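Long-range contacts in NAD nucleotidase (Haemophilus influenzae, PDB 3ZU0), which hydrolyses NAD to adenosine and nicotinamide riboside, and dephosphorylates nucleoside 5'-monophosphates, AMP above all, as a metal-dependent 5'-nucleotidase: residues G74-T79 against A426-P431; F98-H103 against V123-V128; I156-V161 against I198-H203. All coordinates share one frame; numbering follows the deposited sequence.

Contact 1: G74-T79 against A426-P431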
loop_
_atom_site.group_PDB
_atom_site.type_symbol
_atom_site.label_atom_id
_atom_site.label_comp_id
_atom_site.label_asym_id
_atom_site.label_seq_id
_atom_site.Cartn_x
_atom_site.Cartn_y
_atom_site.Cartn_z
ATOM N N GLY A 74 18.918 17.046 13.368
ATOM C CA GLY A 74 19.435 18.084 12.496
ATOM C C GLY A 74 20.370 19.056 13.174
ATOM O O GLY A 74 21.076 19.807 12.494
ATOM N N THR A 75 20.367 19.048 14.507
ATOM C CA THR A 75 21.254 19.895 15.289
ATOM C C THR A 75 21.678 19.179 16.560
ATOM O O THR A 75 21.163 18.109 16.893
ATOM C CB THR A 75 20.597 21.226 15.737
ATOM O OG1 THR A 75 19.739 20.973 16.847
ATOM C CG2 THR A 75 19.811 21.900 14.603
ATOM N N LEU A 76 22.603 19.803 17.285
ATOM C CA LEU A 76 23.122 19.252 18.539
ATOM C C LEU A 76 22.062 19.168 19.620
ATOM O O LEU A 76 22.192 18.392 20.561
ATOM C CB LEU A 76 24.293 20.111 19.042
ATOM C CG LEU A 76 25.618 19.926 18.308
ATOM C CD1 LEU A 76 26.622 21.024 18.716
ATOM C CD2 LEU A 76 26.183 18.542 18.589
ATOM N N TYR A 77 21.025 19.989 19.494
ATOM C CA TYR A 77 19.903 19.930 20.414
ATOM C C TYR A 77 19.222 18.576 20.362
ATOM O O TYR A 77 18.627 18.145 21.350
ATOM C CB TYR A 77 18.903 21.041 20.138
ATOM C CG TYR A 77 19.379 22.379 20.620
ATOM C CD1 TYR A 77 19.484 22.640 21.980
ATOM C CD2 TYR A 77 19.727 23.379 19.724
ATOM C CE1 TYR A 77 19.917 23.865 22.439
ATOM C CE2 TYR A 77 20.178 24.613 20.175
ATOM C CZ TYR A 77 20.264 24.841 21.536
ATOM O OH TYR A 77 20.700 26.052 21.999
ATOM N N PHE A 78 19.305 17.895 19.224
ATOM C CA PHE A 78 18.816 16.524 19.216
ATOM C C PHE A 78 19.906 15.562 19.684
ATOM O O PHE A 78 19.679 14.711 20.544
ATOM C CB PHE A 78 18.314 16.052 17.846
ATOM C CG PHE A 78 17.896 14.619 17.871
ATOM C CD1 PHE A 78 16.713 14.250 18.493
ATOM C CD2 PHE A 78 18.725 13.630 17.372
ATOM C CE1 PHE A 78 16.337 12.918 18.565
ATOM C CE2 PHE A 78 18.352 12.297 17.437
ATOM C CZ PHE A 78 17.164 11.946 18.026
ATOM N N THR A 79 21.087 15.700 19.100
ATOM C CA THR A 79 22.128 14.706 19.285
ATOM C C THR A 79 22.526 14.569 20.749
ATOM O O THR A 79 22.724 13.457 21.246
ATOM C CB THR A 79 23.332 15.039 18.429
ATOM O OG1 THR A 79 22.913 15.101 17.059
ATOM C CG2 THR A 79 24.402 13.967 18.589
ATOM N N ALA A 426 32.607 16.588 17.149
ATOM C CA ALA A 426 32.530 15.157 16.870
ATOM C C ALA A 426 31.085 14.731 16.628
ATOM O O ALA A 426 30.788 13.987 15.679
ATOM C CB ALA A 426 33.134 14.360 18.022
ATOM N N TYR A 427 30.196 15.205 17.497
ATOM C CA TYR A 427 28.771 14.887 17.413
ATOM C C TYR A 427 28.026 15.700 16.363
ATOM O O TYR A 427 26.869 15.420 16.082
ATOM C CB TYR A 427 28.109 14.987 18.800
ATOM C CG TYR A 427 28.503 13.795 19.654
ATOM C CD1 TYR A 427 27.817 12.590 19.557
ATOM C CD2 TYR A 427 29.602 13.854 20.503
ATOM C CE1 TYR A 427 28.194 11.484 20.306
ATOM C CE2 TYR A 427 29.984 12.760 21.253
ATOM C CZ TYR A 427 29.281 11.581 21.159
ATOM O OH TYR A 427 29.675 10.493 21.913
ATOM N N THR A 428 28.692 16.695 15.783
ATOM C CA THR A 428 28.135 17.426 14.644
ATOM C C THR A 428 28.451 16.641 13.367
ATOM O O THR A 428 27.575 16.433 12.523
ATOM C CB THR A 428 28.706 18.859 14.543
ATOM O OG1 THR A 428 28.261 19.627 15.664
ATOM C CG2 THR A 428 28.263 19.563 13.260
ATOM N N PHE A 429 29.696 16.192 13.242
ATOM C CA PHE A 429 30.100 15.355 12.101
ATOM C C PHE A 429 29.327 14.035 12.103
ATOM O O PHE A 429 28.883 13.563 11.058
ATOM C CB PHE A 429 31.603 15.026 12.146
ATOM C CG PHE A 429 32.508 16.228 12.320
ATOM C CD1 PHE A 429 32.069 17.513 12.034
ATOM C CD2 PHE A 429 33.808 16.054 12.781
ATOM C CE1 PHE A 429 32.915 18.601 12.211
ATOM C CE2 PHE A 429 34.656 17.129 12.957
ATOM C CZ PHE A 429 34.217 18.406 12.669
ATOM N N LEU A 430 29.175 13.440 13.288
ATOM C CA LEU A 430 28.677 12.066 13.430
ATOM C C LEU A 430 27.523 11.991 14.427
ATOM O O LEU A 430 27.706 11.636 15.592
ATOM C CB LEU A 430 29.801 11.146 13.898
ATOM C CG LEU A 430 30.989 10.958 12.934
ATOM C CD1 LEU A 430 32.118 10.219 13.635
ATOM C CD2 LEU A 430 30.580 10.194 11.689
ATOM N N PRO A 431 26.316 12.335 13.969
ATOM C CA PRO A 431 25.257 12.540 14.956
ATOM C C PRO A 431 24.359 11.332 15.150
ATOM O O PRO A 431 23.433 11.417 15.951
ATOM C CB PRO A 431 24.454 13.693 14.346
ATOM C CG PRO A 431 24.580 13.470 12.843
ATOM C CD PRO A 431 25.973 12.882 12.640
HETATM O O HOH W 1 24.583 16.984 15.861
#
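A single water joins Thr79 OG1 to the carbonyl of Tyr427: it stands 2.8 Å from Thr79 OG1 and donates to Tyr427 O at 2.8 Å. This is an interdomain contact of the 5'-nucleotidase fold, in which the short helix 76-79 of the metallophosphoesterase part meets the end of helix 423-429 in the C-terminal, substrate-binding part. No direct hydrogen bond crosses it, and the interface is small, with 219 Å² buried. Thr79 points at the other helix and divides its two branches. Thr79 CG2, anti to the backbone N, lies 3.8 Å from Tyr427 CD1, while Thr79 OG1 (chi1 -58°) comes within 3.4 Å of Pro431 CB. Pro431 in turn touches Arg413, which is hydrogen-bonded to the bound nucleotide analogue. One helical turn earlier, the Leu76 side chain crosses those of Tyr427 and Thr428 at about a right angle, with Leu76 CD2 4.0 Å from Tyr427 CB. Thr75 is the N-cap of the short helix, its OG1 bonded to Ser23 O and weakly to Tyr77 N. The hydroxyl of Thr428 is bonded back to Asn424 O in its own helix, and toward Leu76 it offers a van der Waals contact, 3.7 Å from Thr428 OG1 to Leu76 CD1.

Contact 2: F98-H103 against V123-V128. With ZN (zinc ion), chain C; A12 (phosphomethylphosphonic acid adenosyl ester), chain F; PO4 (phosphate ion), chain E.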
loop_
_atom_site.group_PDB
_atom_site.type_symbol
_atom_site.label_atom_id
_atom_site.label_comp_id
_atom_site.label_asym_id
_atom_site.label_seq_id
_atom_site.Cartn_x
_atom_site.Cartn_y
_atom_site.Cartn_z
ATOM N N PHE A 98 0.490 16.461 16.329
ATOM C CA PHE A 98 1.812 16.307 15.734
ATOM C C PHE A 98 1.693 15.050 14.877
ATOM O O PHE A 98 1.060 14.095 15.296
ATOM C CB PHE A 98 2.837 16.100 16.870
ATOM C CG PHE A 98 4.217 15.637 16.414
ATOM C CD1 PHE A 98 4.962 16.379 15.524
ATOM C CD2 PHE A 98 4.779 14.474 16.943
ATOM C CE1 PHE A 98 6.235 15.989 15.138
ATOM C CE2 PHE A 98 6.062 14.053 16.567
ATOM C CZ PHE A 98 6.795 14.816 15.654
ATOM N N THR A 99 2.247 15.059 13.671
ATOM C CA THR A 99 2.323 13.842 12.872
ATOM C C THR A 99 3.788 13.431 12.751
ATOM O O THR A 99 4.703 14.276 12.826
ATOM C CB THR A 99 1.699 14.006 11.469
ATOM O OG1 THR A 99 1.352 12.712 10.960
ATOM C CG2 THR A 99 2.682 14.666 10.489
ATOM N N LEU A 100 4.025 12.136 12.594
ATOM C CA LEU A 100 5.400 11.632 12.424
ATOM C C LEU A 100 5.958 11.916 11.029
ATOM O O LEU A 100 5.248 11.742 10.025
ATOM C CB LEU A 100 5.409 10.118 12.628
ATOM C CG LEU A 100 4.801 9.557 13.910
ATOM C CD1 LEU A 100 4.843 8.026 13.830
ATOM C CD2 LEU A 100 5.547 10.068 15.137
ATOM N N GLY A 101 7.220 12.341 10.964
ATOM C CA GLY A 101 7.922 12.491 9.708
ATOM C C GLY A 101 8.896 11.346 9.453
ATOM O O GLY A 101 8.863 10.343 10.144
ATOM N N ASN A 102 9.763 11.475 8.455
ATOM C CA ASN A 102 10.726 10.413 8.202
ATOM C C ASN A 102 11.876 10.413 9.219
ATOM O O ASN A 102 12.314 9.363 9.667
ATOM C CB ASN A 102 11.265 10.467 6.766
ATOM C CG ASN A 102 11.743 11.847 6.377
ATOM O OD1 ASN A 102 11.136 12.843 6.740
ATOM N ND2 ASN A 102 12.858 11.913 5.648
ATOM N N HIS A 103 12.368 11.593 9.579
ATOM C CA HIS A 103 13.504 11.683 10.522
ATOM C C HIS A 103 13.171 11.329 11.957
ATOM O O HIS A 103 14.052 11.151 12.774
ATOM C CB HIS A 103 14.198 13.042 10.423
ATOM C CG HIS A 103 14.871 13.255 9.104
ATOM N ND1 HIS A 103 16.141 12.794 8.835
ATOM C CD2 HIS A 103 14.424 13.817 7.955
ATOM C CE1 HIS A 103 16.457 13.082 7.583
ATOM N NE2 HIS A 103 15.436 13.710 7.031
ATOM N N VAL A 123 -0.389 12.464 19.073
ATOM C CA VAL A 123 0.353 12.094 17.870
ATOM C C VAL A 123 -0.585 11.347 16.915
ATOM O O VAL A 123 -1.358 10.487 17.340
ATOM C CB VAL A 123 1.581 11.224 18.214
ATOM C CG1 VAL A 123 2.426 10.916 16.959
ATOM C CG2 VAL A 123 2.462 11.916 19.273
ATOM N N LEU A 124 -0.533 11.705 15.635
ATOM C CA LEU A 124 -1.341 11.053 14.604
ATOM C C LEU A 124 -0.465 10.510 13.490
ATOM O O LEU A 124 0.468 11.184 13.053
ATOM C CB LEU A 124 -2.319 12.054 13.964
ATOM C CG LEU A 124 -3.256 12.881 14.828
ATOM C CD1 LEU A 124 -4.011 13.881 13.959
ATOM C CD2 LEU A 124 -4.214 11.971 15.602
ATOM N N SER A 125 -0.790 9.307 13.015
ATOM C CA SER A 125 -0.165 8.732 11.825
ATOM C C SER A 125 -0.975 7.529 11.367
ATOM O O SER A 125 -0.970 6.495 12.017
ATOM C CB SER A 125 1.279 8.286 12.103
ATOM O OG SER A 125 1.879 7.906 10.875
ATOM N N ALA A 126 -1.663 7.668 10.244
ATOM C CA ALA A 126 -2.569 6.621 9.776
ATOM C C ALA A 126 -1.891 5.510 8.965
ATOM O O ALA A 126 -2.414 4.394 8.894
ATOM C CB ALA A 126 -3.691 7.249 8.977
ATOM N N ASN A 127 -0.754 5.803 8.335
ATOM C CA ASN A 127 -0.094 4.805 7.475
ATOM C C ASN A 127 1.186 4.219 8.065
ATOM O O ASN A 127 1.965 3.573 7.361
ATOM C CB ASN A 127 0.155 5.344 6.052
ATOM C CG ASN A 127 1.217 6.451 6.010
ATOM O OD1 ASN A 127 1.301 7.291 6.904
ATOM N ND2 ASN A 127 2.021 6.453 4.962
ATOM N N VAL A 128 1.412 4.467 9.347
ATOM C CA VAL A 128 2.541 3.872 10.063
ATOM C C VAL A 128 1.972 3.144 11.270
ATOM O O VAL A 128 1.479 3.764 12.209
ATOM C CB VAL A 128 3.534 4.961 10.522
ATOM C CG1 VAL A 128 4.760 4.339 11.194
ATOM C CG2 VAL A 128 3.978 5.790 9.317
HETATM ZN ZN ZN C . 10.881 14.857 6.421
HETATM P PB A12 F . 18.279 16.191 5.958
HETATM O O1B A12 F . 19.316 17.324 5.613
HETATM O O2B A12 F . 18.851 15.428 7.133
HETATM O O3B A12 F . 16.971 16.771 6.333
HETATM P PA A12 F . 19.404 14.061 4.253
HETATM O O1A A12 F . 20.577 14.598 5.102
HETATM O O2A A12 F . 19.712 13.727 2.769
HETATM C C3A A12 F . 18.123 15.112 4.646
HETATM O "O5'" A12 F . 18.833 12.871 5.208
HETATM C "C5'" A12 F . 18.975 11.557 4.790
HETATM C "C4'" A12 F . 20.310 11.020 4.713
HETATM O "O4'" A12 F . 20.832 10.966 6.071
HETATM C "C3'" A12 F . 20.297 9.595 4.361
HETATM O "O3'" A12 F . 20.177 9.348 3.021
HETATM C "C2'" A12 F . 21.588 9.092 4.907
HETATM O "O2'" A12 F . 22.619 9.297 4.032
HETATM C "C1'" A12 F . 21.765 9.907 6.139
HETATM N N9 A12 F . 21.502 9.108 7.306
HETATM C C8 A12 F . 20.314 8.990 7.949
HETATM N N7 A12 F . 20.501 8.148 8.961
HETATM C C5 A12 F . 21.821 7.728 8.982
HETATM C C6 A12 F . 22.587 6.867 9.815
HETATM N N6 A12 F . 22.047 6.183 10.912
HETATM N N1 A12 F . 23.869 6.709 9.532
HETATM C C2 A12 F . 24.435 7.309 8.495
HETATM N N3 A12 F . 23.753 8.128 7.681
HETATM C C4 A12 F . 22.452 8.342 7.918
HETATM P P PO4 E . 13.585 15.858 4.784
HETATM O O1 PO4 E . 13.319 16.390 3.384
HETATM O O2 PO4 E . 12.315 16.039 5.594
HETATM O O3 PO4 E . 13.867 14.370 4.635
HETATM O O4 PO4 E . 14.733 16.586 5.444
HETATM O O HOH W 2 2.924 10.478 10.040
#
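Phe98 and Val123 pair in parallel register, and Leu124 N donates to Phe98 O at 2.9 Å with an N-H...O angle of 164°, joining strand 97-99 to strand 123-124, the outermost of that sheet, across the beta-alpha-beta crossover through helix 108-116. The hydroxyl of Thr99, held anti to its own N (chi1 -158°), swings to the neighbouring strand, where Thr99 OG1 donates to Leu124 O at 2.7 Å, tilted 33° from the carbonyl plane. A water donates both to Thr99 OG1 and, at 2.6 Å, to Leu100 O, and is also bonded to Ser125 OG, tying three polar groups together where regular strand pairing gives way. On the apolar side, Val123 spreads its two methyls: CG2 rests at the edge of the Phe98 ring, and Val123 CG1 meets Leu100 CD2 at 3.7 Å. Beyond Gly101 the chain enters the active site. Asn102 OD1 binds zinc at 2.1 Å, alongside Asp70, His203, Asp226 and O2 of a phosphate ion, probably from the crystallisation liquor. Asn102 ND2 donates to phosphate O3 at 2.8 Å, as does His103 NE2. Two N-H groups converging on one oxygen would be expected to stabilise negative charge on it, consistent with a substrate phosphate site.

Contact 3: I156-V161 against I198-H203. With ZN (zinc ion), chain C.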
loop_
_atom_site.group_PDB
_atom_site.type_symbol
_atom_site.label_atom_id
_atom_site.label_comp_id
_atom_site.label_asym_id
_atom_site.label_seq_id
_atom_site.Cartn_x
_atom_site.Cartn_y
_atom_site.Cartn_z
ATOM N N ILE A 156 -6.442 13.613 10.041
ATOM C CA ILE A 156 -5.758 12.354 9.733
ATOM C C ILE A 156 -4.256 12.627 9.625
ATOM O O ILE A 156 -3.841 13.626 9.028
ATOM C CB ILE A 156 -6.232 11.806 8.355
ATOM C CG1 ILE A 156 -7.747 11.553 8.358
ATOM C CG2 ILE A 156 -5.434 10.544 7.939
ATOM C CD1 ILE A 156 -8.370 11.447 6.942
ATOM N N GLY A 157 -3.443 11.756 10.208
ATOM C CA GLY A 157 -1.995 11.883 10.080
ATOM C C GLY A 157 -1.446 11.003 8.979
ATOM O O GLY A 157 -2.022 9.944 8.682
ATOM N N LEU A 158 -0.313 11.394 8.399
ATOM C CA LEU A 158 0.275 10.624 7.297
ATOM C C LEU A 158 1.783 10.859 7.189
ATOM O O LEU A 158 2.268 11.968 7.429
ATOM C CB LEU A 158 -0.403 11.005 5.981
ATOM C CG LEU A 158 -0.333 10.005 4.832
ATOM C CD1 LEU A 158 -1.143 8.769 5.197
ATOM C CD2 LEU A 158 -0.854 10.621 3.536
ATOM N N ASP A 159 2.530 9.813 6.838
ATOM C CA ASP A 159 3.983 9.928 6.765
ATOM C C ASP A 159 4.431 9.543 5.372
ATOM O O ASP A 159 3.723 8.815 4.658
ATOM C CB ASP A 159 4.637 8.999 7.787
ATOM C CG ASP A 159 6.069 9.395 8.137
ATOM O OD1 ASP A 159 6.678 10.247 7.447
ATOM O OD2 ASP A 159 6.602 8.824 9.114
ATOM N N THR A 160 5.605 10.035 4.983
ATOM C CA THR A 160 6.238 9.598 3.749
ATOM C C THR A 160 6.790 8.203 3.974
ATOM O O THR A 160 7.214 7.873 5.087
ATOM C CB THR A 160 7.331 10.579 3.283
ATOM O OG1 THR A 160 7.762 10.229 1.960
ATOM C CG2 THR A 160 8.522 10.596 4.231
ATOM N N VAL A 161 6.752 7.371 2.942
ATOM C CA VAL A 161 7.064 5.952 3.105
ATOM C C VAL A 161 8.468 5.575 2.661
ATOM O O VAL A 161 9.289 5.185 3.490
ATOM C CB VAL A 161 6.024 5.052 2.384
ATOM C CG1 VAL A 161 6.466 3.558 2.388
ATOM C CG2 VAL A 161 4.663 5.212 3.053
ATOM N N ILE A 198 -12.534 17.599 6.565
ATOM C CA ILE A 198 -11.419 16.705 6.844
ATOM C C ILE A 198 -10.075 17.351 6.569
ATOM O O ILE A 198 -9.819 17.839 5.470
ATOM C CB ILE A 198 -11.529 15.401 6.022
ATOM C CG1 ILE A 198 -12.856 14.689 6.318
ATOM C CG2 ILE A 198 -10.335 14.470 6.311
ATOM C CD1 ILE A 198 -12.999 13.348 5.604
ATOM N N ILE A 199 -9.228 17.359 7.588
ATOM C CA ILE A 199 -7.880 17.893 7.483
ATOM C C ILE A 199 -6.885 16.736 7.467
ATOM O O ILE A 199 -6.992 15.789 8.253
ATOM C CB ILE A 199 -7.551 18.797 8.702
ATOM C CG1 ILE A 199 -8.621 19.886 8.877
ATOM C CG2 ILE A 199 -6.150 19.399 8.592
ATOM C CD1 ILE A 199 -8.875 20.711 7.653
ATOM N N LEU A 200 -5.908 16.822 6.575
ATOM C CA LEU A 200 -4.848 15.812 6.478
ATOM C C LEU A 200 -3.535 16.475 6.888
ATOM O O LEU A 200 -3.117 17.461 6.275
ATOM C CB LEU A 200 -4.742 15.302 5.029
ATOM C CG LEU A 200 -3.673 14.251 4.706
ATOM C CD1 LEU A 200 -3.951 12.950 5.444
ATOM C CD2 LEU A 200 -3.637 13.977 3.195
ATOM N N LEU A 201 -2.911 15.960 7.936
ATOM C CA LEU A 201 -1.669 16.518 8.434
ATOM C C LEU A 201 -0.589 15.563 7.958
ATOM O O LEU A 201 -0.374 14.499 8.541
ATOM C CB LEU A 201 -1.688 16.598 9.969
ATOM C CG LEU A 201 -0.396 17.113 10.613
ATOM C CD1 LEU A 201 -0.155 18.543 10.151
ATOM C CD2 LEU A 201 -0.497 17.033 12.143
ATOM N N SER A 202 0.069 15.934 6.865
ATOM C CA SER A 202 0.820 14.972 6.095
ATOM C C SER A 202 2.277 15.334 5.893
ATOM O O SER A 202 2.580 16.362 5.280
ATOM C CB SER A 202 0.166 14.819 4.727
ATOM O OG SER A 202 0.955 13.995 3.902
ATOM N N HIS A 203 3.170 14.469 6.378
ATOM C CA HIS A 203 4.592 14.587 6.076
ATOM C C HIS A 203 4.954 13.831 4.792
ATOM O O HIS A 203 6.090 13.414 4.589
ATOM C CB HIS A 203 5.428 14.063 7.249
ATOM C CG HIS A 203 6.820 14.607 7.282
ATOM N ND1 HIS A 203 7.125 15.821 7.861
ATOM C CD2 HIS A 203 7.987 14.109 6.809
ATOM C CE1 HIS A 203 8.425 16.045 7.747
ATOM N NE2 HIS A 203 8.971 15.018 7.120
HETATM ZN ZN ZN C . 10.881 14.857 6.421
#
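Ile156 lies at the apolar centre, with Ile156 CD1 against Ile198 CG2 (3.7 Å) and Ile156 CG2 against Leu200 CD1 (3.8 Å). With CG anti to the backbone N (chi1 179°), Leu200 turns CD1 toward the neighbouring strand, where it also approaches Leu158 CB. Helices 179-191 and 206-215 cover this face, the first through Met186 and Leu190 on Ile156, the second through Ile212 on Leu158 and Leu200. Beneath the side chains runs a parallel ladder. Ile156 O accepts from Leu201 N at 2.7 Å, nearly straight at 171°; the next rung, Leu158 N to Leu201 O, is weak, and His203 N to Leu158 O restores a sound bond of 2.9 Å. Toward the C-terminal ends, polar groups take over. Ser202 OG brushes Leu158 CD2 but is bonded to Asn209, while Asp159 and His203 run side by side, carboxylate and ring planes 82° apart. Thr160 CG2 approaches the edge of the same imidazole. His203 ND1 donates to Ala68 O, fixing the ring's rotation so that His203 NE2 faces the zinc, 2.0 Å away. Metal ligands placed at the C-terminal ends of parallel strands are the hallmark of the calcineurin-like phosphoesterase sandwich with its dinuclear site.

From the N terminus, the chain reaches 74-79 first and leaves contact 1 open for some 350 residues; it closes only when 426-431 arrives from the C-terminal part. Contacts 2 and 3 are both nested in that long loop and follow one another in series, 98-103 being met by 123-128 before 156-161 is met by 198-203. They belong to different sheets of the metallophosphoesterase part, yet their centres are only 7 Å apart. Ala126 N lies 2.8 Å from Gly157 O, a probable hydrogen bond, and each contact supplies a ligand to the same zinc ion, Asn102 from contact 2 and His203 from contact 3. Contact 1 instead ties this catalytic part to the nucleotide-binding one.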